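Local coordinates for UDP-glucose 4-epimerase (Brucella ovis, PDB 4WOK), which probably interconverts UDP-glucose and UDP-galactose by inverting the configuration at C4 of the sugar, using a bound NAD as the redox cofactor, at residues A[213-222]-A[284-295]. The protein carries 2 engineered substitutions. Numbering follows the deposited sequence. Where two conformers were deposited one is given.
Sequences DVLEVYGDDY and VPVAMRARRAGD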
loop_
_atom_site.group_PDB
_atom_site.type_symbol
_atom_site.label_atom_id
_atom_site.label_comp_id
_atom_site.label_asym_id
_atom_site.label_seq_id
_atom_site.Cartn_x
_atom_site.Cartn_y
_atom_site.Cartn_z
ATOM N N ASP A 213 6.528 0.906 -24.781
ATOM C CA ASP A 213 6.298 1.582 -26.046
ATOM C C ASP A 213 5.224 2.654 -25.940
ATOM O O ASP A 213 5.351 3.732 -26.525
ATOM C CB ASP A 213 5.911 0.566 -27.123
ATOM C CG ASP A 213 7.105 -0.193 -27.663
ATOM O OD1 ASP A 213 8.072 0.461 -28.112
ATOM O OD2 ASP A 213 7.075 -1.441 -27.650
ATOM N N VAL A 214 4.144 2.342 -25.229
ATOM C CA VAL A 214 3.019 3.265 -25.111
ATOM C C VAL A 214 2.409 3.217 -23.721
ATOM O O VAL A 214 2.632 2.276 -22.960
ATOM C CB VAL A 214 1.893 2.968 -26.151
ATOM C CG1 VAL A 214 2.423 3.029 -27.554
ATOM C CG2 VAL A 214 1.258 1.613 -25.888
ATOM N N LEU A 215 1.656 4.253 -23.379
ATOM C CA LEU A 215 0.794 4.187 -22.212
ATOM C C LEU A 215 -0.637 4.303 -22.704
ATOM O O LEU A 215 -1.067 5.367 -23.157
ATOM C CB LEU A 215 1.110 5.283 -21.199
ATOM C CG LEU A 215 0.167 5.283 -19.991
ATOM C CD1 LEU A 215 0.521 4.163 -18.989
ATOM C CD2 LEU A 215 0.119 6.633 -19.294
ATOM N N GLU A 216 -1.362 3.191 -22.659
ATOM C CA GLU A 216 -2.766 3.212 -23.019
ATOM C C GLU A 216 -3.558 3.857 -21.889
ATOM O O GLU A 216 -3.454 3.448 -20.737
ATOM C CB GLU A 216 -3.277 1.799 -23.322
ATOM C CG GLU A 216 -2.957 1.327 -24.737
ATOM C CD GLU A 216 -3.516 -0.053 -25.045
ATOM O OE1 GLU A 216 -3.660 -0.864 -24.102
ATOM O OE2 GLU A 216 -3.811 -0.323 -26.231
ATOM N N VAL A 217 -4.330 4.882 -22.228
ATOM C CA VAL A 217 -5.146 5.601 -21.260
ATOM C C VAL A 217 -6.599 5.494 -21.685
ATOM O O VAL A 217 -6.949 5.858 -22.803
ATOM C CB VAL A 217 -4.740 7.087 -21.152
ATOM C CG1 VAL A 217 -5.775 7.870 -20.354
ATOM C CG2 VAL A 217 -3.354 7.216 -20.537
ATOM N N TYR A 218 -7.445 4.991 -20.793
ATOM C CA TYR A 218 -8.826 4.699 -21.162
ATOM C C TYR A 218 -9.790 5.831 -20.805
ATOM O O TYR A 218 -10.357 5.866 -19.712
ATOM C CB TYR A 218 -9.260 3.375 -20.518
ATOM C CG TYR A 218 -8.607 2.187 -21.197
ATOM C CD1 TYR A 218 -9.156 1.645 -22.352
ATOM C CD2 TYR A 218 -7.424 1.640 -20.711
ATOM C CE1 TYR A 218 -8.564 0.576 -23.000
ATOM C CE2 TYR A 218 -6.818 0.563 -21.356
ATOM C CZ TYR A 218 -7.400 0.040 -22.504
ATOM O OH TYR A 218 -6.829 -1.025 -23.167
ATOM N N GLY A 219 -9.953 6.766 -21.736
ATOM C CA GLY A 219 -10.947 7.814 -21.604
ATOM C C GLY A 219 -10.401 9.217 -21.402
ATOM O O GLY A 219 -9.583 9.466 -20.509
ATOM N N ASP A 220 -10.862 10.138 -22.240
ATOM C CA ASP A 220 -10.534 11.549 -22.091
ATOM C C ASP A 220 -11.809 12.381 -21.996
ATOM O O ASP A 220 -11.763 13.613 -22.053
ATOM C CB ASP A 220 -9.658 12.043 -23.256
ATOM C CG ASP A 220 -10.285 11.802 -24.627
ATOM O OD1 ASP A 220 -11.421 11.287 -24.704
ATOM O OD2 ASP A 220 -9.633 12.142 -25.640
ATOM N N ASP A 221 -12.944 11.701 -21.844
ATOM C CA ASP A 221 -14.235 12.381 -21.779
ATOM C C ASP A 221 -14.975 12.116 -20.462
ATOM O O ASP A 221 -16.204 12.149 -20.417
ATOM C CB ASP A 221 -15.120 11.983 -22.972
ATOM C CG ASP A 221 -15.524 10.511 -22.950
ATOM O OD1 ASP A 221 -14.699 9.655 -22.556
ATOM O OD2 ASP A 221 -16.673 10.211 -23.340
ATOM N N TYR A 222 -14.224 11.863 -19.393
ATOM C CA TYR A 222 -14.802 11.803 -18.051
ATOM C C TYR A 222 -15.387 13.153 -17.644
ATOM O O TYR A 222 -15.010 14.186 -18.198
ATOM C CB TYR A 222 -13.749 11.404 -17.016
ATOM C CG TYR A 222 -13.256 9.981 -17.068
ATOM C CD1 TYR A 222 -12.183 9.624 -17.870
ATOM C CD2 TYR A 222 -13.832 9.003 -16.269
ATOM C CE1 TYR A 222 -11.709 8.317 -17.894
ATOM C CE2 TYR A 222 -13.369 7.698 -16.283
ATOM C CZ TYR A 222 -12.310 7.359 -17.097
ATOM O OH TYR A 222 -11.854 6.057 -17.104
ATOM N N VAL A 284 5.313 11.464 -22.169
ATOM C CA VAL A 284 4.725 10.129 -22.089
ATOM C C VAL A 284 3.971 9.824 -23.380
ATOM O O VAL A 284 3.086 10.579 -23.758
ATOM C CB VAL A 284 3.765 10.008 -20.898
ATOM C CG1 VAL A 284 3.199 8.590 -20.810
ATOM C CG2 VAL A 284 4.466 10.397 -19.607
ATOM N N PRO A 285 4.325 8.726 -24.068
ATOM C CA PRO A 285 3.659 8.433 -25.348
ATOM C C PRO A 285 2.256 7.842 -25.164
ATOM O O PRO A 285 2.052 6.644 -25.336
ATOM C CB PRO A 285 4.603 7.429 -26.009
ATOM C CG PRO A 285 5.265 6.729 -24.842
ATOM C CD PRO A 285 5.461 7.824 -23.817
ATOM N N VAL A 286 1.299 8.704 -24.832
ATOM C CA VAL A 286 -0.064 8.294 -24.535
ATOM C C VAL A 286 -0.818 7.796 -25.760
ATOM O O VAL A 286 -0.772 8.402 -26.825
ATOM C CB VAL A 286 -0.863 9.448 -23.907
ATOM C CG1 VAL A 286 -2.324 9.061 -23.726
ATOM C CG2 VAL A 286 -0.254 9.829 -22.572
ATOM N N ALA A 287 -1.495 6.668 -25.595
ATOM C CA ALA A 287 -2.448 6.197 -26.584
ATOM C C ALA A 287 -3.825 6.270 -25.955
ATOM O O ALA A 287 -4.175 5.445 -25.113
ATOM C CB ALA A 287 -2.122 4.784 -27.023
ATOM N N MET A 288 -4.591 7.276 -26.344
ATOM C CA MET A 288 -5.908 7.496 -25.776
ATOM C C MET A 288 -6.923 6.531 -26.378
ATOM O O MET A 288 -7.118 6.498 -27.594
ATOM C CB MET A 288 -6.342 8.946 -26.000
ATOM C CG MET A 288 -7.490 9.387 -25.117
ATOM S SD MET A 288 -7.089 9.293 -23.361
ATOM C CE MET A 288 -5.987 10.698 -23.177
ATOM N N ARG A 289 -7.546 5.737 -25.515
ATOM C CA ARG A 289 -8.560 4.757 -25.897
ATOM C C ARG A 289 -9.925 5.153 -25.345
ATOM O O ARG A 289 -10.019 6.005 -24.457
ATOM C CB ARG A 289 -8.188 3.366 -25.381
ATOM C CG ARG A 289 -6.813 2.889 -25.792
ATOM C CD ARG A 289 -6.855 2.158 -27.119
ATOM N NE ARG A 289 -6.672 0.718 -26.952
ATOM C CZ ARG A 289 -7.659 -0.171 -26.956
ATOM N NH1 ARG A 289 -7.387 -1.461 -26.794
ATOM N NH2 ARG A 289 -8.916 0.225 -27.126
ATOM N N ALA A 290 -10.972 4.507 -25.846
ATOM C CA ALA A 290 -12.328 4.771 -25.391
ATOM C C ALA A 290 -12.489 4.495 -23.897
ATOM O O ALA A 290 -11.978 3.504 -23.371
ATOM C CB ALA A 290 -13.323 3.938 -26.189
ATOM N N ARG A 291 -13.199 5.390 -23.221
ATOM C CA ARG A 291 -13.531 5.192 -21.818
ATOM C C ARG A 291 -14.388 3.945 -21.664
ATOM O O ARG A 291 -15.277 3.691 -22.476
ATOM C CB ARG A 291 -14.257 6.419 -21.268
ATOM C CG ARG A 291 -14.721 6.292 -19.828
ATOM C CD ARG A 291 -15.239 7.625 -19.318
ATOM N NE ARG A 291 -16.110 8.271 -20.296
ATOM C CZ ARG A 291 -17.411 8.025 -20.405
ATOM N NH1 ARG A 291 -17.986 7.149 -19.593
ATOM N NH2 ARG A 291 -18.138 8.650 -21.321
ATOM N N ARG A 292 -14.101 3.158 -20.636
ATOM C CA ARG A 292 -14.921 1.995 -20.305
ATOM C C ARG A 292 -16.160 2.432 -19.533
ATOM O O ARG A 292 -16.053 3.150 -18.539
ATOM C CB ARG A 292 -14.115 0.978 -19.493
ATOM C CG ARG A 292 -12.894 0.452 -20.231
ATOM C CD ARG A 292 -12.034 -0.451 -19.355
ATOM N NE ARG A 292 -10.918 -1.011 -20.113
ATOM C CZ ARG A 292 -9.931 -1.727 -19.580
ATOM N NH1 ARG A 292 -9.914 -1.972 -18.276
ATOM N NH2 ARG A 292 -8.960 -2.197 -20.354
ATOM N N ALA A 293 -17.331 2.008 -20.002
ATOM C CA ALA A 293 -18.595 2.389 -19.377
ATOM C C ALA A 293 -18.641 1.949 -17.915
ATOM O O ALA A 293 -18.144 0.880 -17.563
ATOM C CB ALA A 293 -19.769 1.802 -20.148
ATOM N N GLY A 294 -19.219 2.793 -17.066
ATOM C CA GLY A 294 -19.335 2.480 -15.655
ATOM C C GLY A 294 -18.040 2.621 -14.872
ATOM O O GLY A 294 -17.919 2.096 -13.762
ATOM N N ASP A 295 -17.066 3.326 -15.441
ATOM C CA ASP A 295 -15.824 3.599 -14.726
ATOM C C ASP A 295 -15.892 4.974 -14.067
ATOM O O ASP A 295 -16.203 5.963 -14.725
ATOM C CB ASP A 295 -14.618 3.519 -15.665
ATOM C CG ASP A 295 -13.300 3.467 -14.915
ATOM O OD1 ASP A 295 -13.157 2.616 -14.016
ATOM O OD2 ASP A 295 -12.405 4.282 -15.217
HETATM O O HOH W 1 -12.298 3.696 -18.526
#
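Strands 215-218 and 286-289 run parallel, their axes 29° apart, and exchange backbone hydrogen bonds from L215 N to P285 O, A287 N to L215 O, V217 N to A287 O and R289 N to V217 O, with a weak fifth from G219 N to R289 O. On one face, V217 CG2 rests on V286 CG1 (3.8 Å) and V217 CG1 on M288 SD (3.6 Å), while L215 meets V284; helices 200-209 and 269-280 cover this apolar side. On the other, in one of its two conformers, R289 NE reaches E216 OE2 at 3.1 Å, from above the carboxylate plane. Beside this salt bridge the Y218 ring takes a cation-pi contact from R292, whose CZ stands 4.1 Å from the ring centroid. Beyond the strands, the extended start of the R291 chain lays CD over the centre of the Y222 ring, 3.5 Å from its centroid; the bend at chi3 (45°) then turns the guanidinium into a bidentate salt bridge with D221, NE to OD1 and NH2 to OD2 (2.9 Å). Y222 OH lies 2.6 Å from D295 OD2, and a water links this hydroxyl to R292 N. The strand pair is consistent with the smaller, C-terminal domain that binds the sugar nucleotide in related epimerases.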